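Local coordinates for mitogen-activated protein kinase kinase kinase 2 (Homo sapiens, PDB 2NPT) that probably phosphorylates MAP kinase kinases as a serine/threonine kinase and carries a PB1 domain, a module that in its relatives pairs with other PB1 domains, at residues P69-T72 with Q73-D77. Numbering follows the deposited sequence.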
# COMPACT_ATOMS: atom_id res chain seq x y z
N PRO D 69 15.01 17.31 -2.89
CA PRO D 69 14.95 16.56 -4.17
C PRO D 69 15.84 15.35 -4.11
O PRO D 69 16.93 15.39 -3.48
CB PRO D 69 15.51 17.56 -5.21
CG PRO D 69 15.43 18.87 -4.59
CD PRO D 69 15.66 18.61 -3.09
N LEU D 70 15.39 14.26 -4.74
CA LEU D 70 16.21 13.08 -4.93
C LEU D 70 16.60 13.03 -6.40
O LEU D 70 15.73 12.75 -7.26
CB LEU D 70 15.43 11.80 -4.61
CG LEU D 70 15.08 11.45 -3.18
CD1 LEU D 70 14.37 10.14 -3.24
CD2 LEU D 70 16.30 11.48 -2.19
N THR D 71 17.87 13.30 -6.69
CA THR D 71 18.32 13.46 -8.07
C THR D 71 19.32 12.37 -8.54
O THR D 71 19.39 12.09 -9.73
CB THR D 71 18.87 14.90 -8.27
OG1 THR D 71 20.11 15.04 -7.61
CG2 THR D 71 17.93 15.92 -7.70
N THR D 72 20.05 11.75 -7.60
CA THR D 72 21.01 10.69 -7.92
C THR D 72 20.69 9.39 -7.14
O THR D 72 19.96 9.41 -6.16
CB THR D 72 22.43 11.14 -7.55
OG1 THR D 72 22.54 11.24 -6.11
CG2 THR D 72 22.75 12.55 -8.19
N GLN D 73 21.29 8.29 -7.57
CA GLN D 73 21.15 7.01 -6.85
C GLN D 73 21.62 7.17 -5.41
O GLN D 73 20.96 6.72 -4.48
CB GLN D 73 21.92 5.90 -7.57
CG GLN D 73 21.75 4.51 -6.94
CD GLN D 73 20.31 4.07 -6.84
OE1 GLN D 73 19.55 4.17 -7.82
NE2 GLN D 73 19.92 3.59 -5.67
N ASP D 74 22.70 7.87 -5.19
CA ASP D 74 23.17 8.12 -3.83
C ASP D 74 22.20 8.83 -2.92
O ASP D 74 22.10 8.50 -1.75
CB ASP D 74 24.50 8.87 -3.84
CG ASP D 74 25.14 8.88 -2.47
OD1 ASP D 74 25.77 7.87 -2.12
OD2 ASP D 74 24.93 9.86 -1.73
N ASP D 75 21.45 9.80 -3.46
CA ASP D 75 20.45 10.51 -2.69
C ASP D 75 19.39 9.51 -2.16
O ASP D 75 18.95 9.56 -0.99
CB ASP D 75 19.75 11.56 -3.58
CG ASP D 75 20.64 12.79 -3.95
OD1 ASP D 75 21.64 13.11 -3.27
OD2 ASP D 75 20.27 13.50 -4.92
N LEU D 76 18.97 8.62 -3.04
CA LEU D 76 17.91 7.68 -2.70
C LEU D 76 18.45 6.70 -1.64
O LEU D 76 17.77 6.36 -0.69
CB LEU D 76 17.48 6.91 -3.93
CG LEU D 76 16.52 5.73 -3.66
CD1 LEU D 76 15.26 6.21 -2.90
CD2 LEU D 76 16.17 5.09 -4.93
N ASP D 77 19.66 6.21 -1.88
CA ASP D 77 20.31 5.28 -0.95
C ASP D 77 20.32 5.87 0.45
O ASP D 77 20.01 5.17 1.43
CB ASP D 77 21.74 4.96 -1.43
CG ASP D 77 21.78 4.06 -2.67
OD1 ASP D 77 20.77 3.44 -3.02
OD2 ASP D 77 22.83 3.96 -3.31
O HOH W 1 19.18 16.53 -4.73
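A capping box formed by T72 and D75 starts helix 73-85 as the chain leaves strand 66-69. T72, the N-cap, turns its hydroxyl forward over the first turn of the helix: chi1 of 69° sets OG1 between the backbone N and the carbonyl carbon, where it accepts from D75 N at 3.2 Å. Threonine suits the place because its short side chain supplies an acceptor to an amide that has no helical carbonyl before it. Aspartate completes the box, its short carboxylate reaching back so that OD2 accepts from T72 N at 3.2 Å, the donor standing well above the carboxylate plane. T71 N approaches the anti lone pair of OD2 at 3.0 Å in a fairly straight bond (162°), while T71 OG1 donates nearly along the C-O axis at 3.1 Å. With three protein donors on OD2, and a water that also bridges to P69 O, the carboxylate is held against rotation and probably favoured in its charged form, close to the positive end of the helix dipole.

Within the ubiquitin-like fold of the PB1 domain, this turn carries the chain from an outermost strand into the second helix. Beneath the polar cap, L70 CD1 meets L76 CD1 at 4.0 Å; these branched apolar residues face the interior, where L70 touches I94 and L76 reaches L45. At the first helical position, the amide of Q73 donates from NE2 to D77 OD1, one turn on, at 2.8 Å and also bonds V40 O, while its OE1 accepts from L42 N, tying the new helix to the start of helix 42-53.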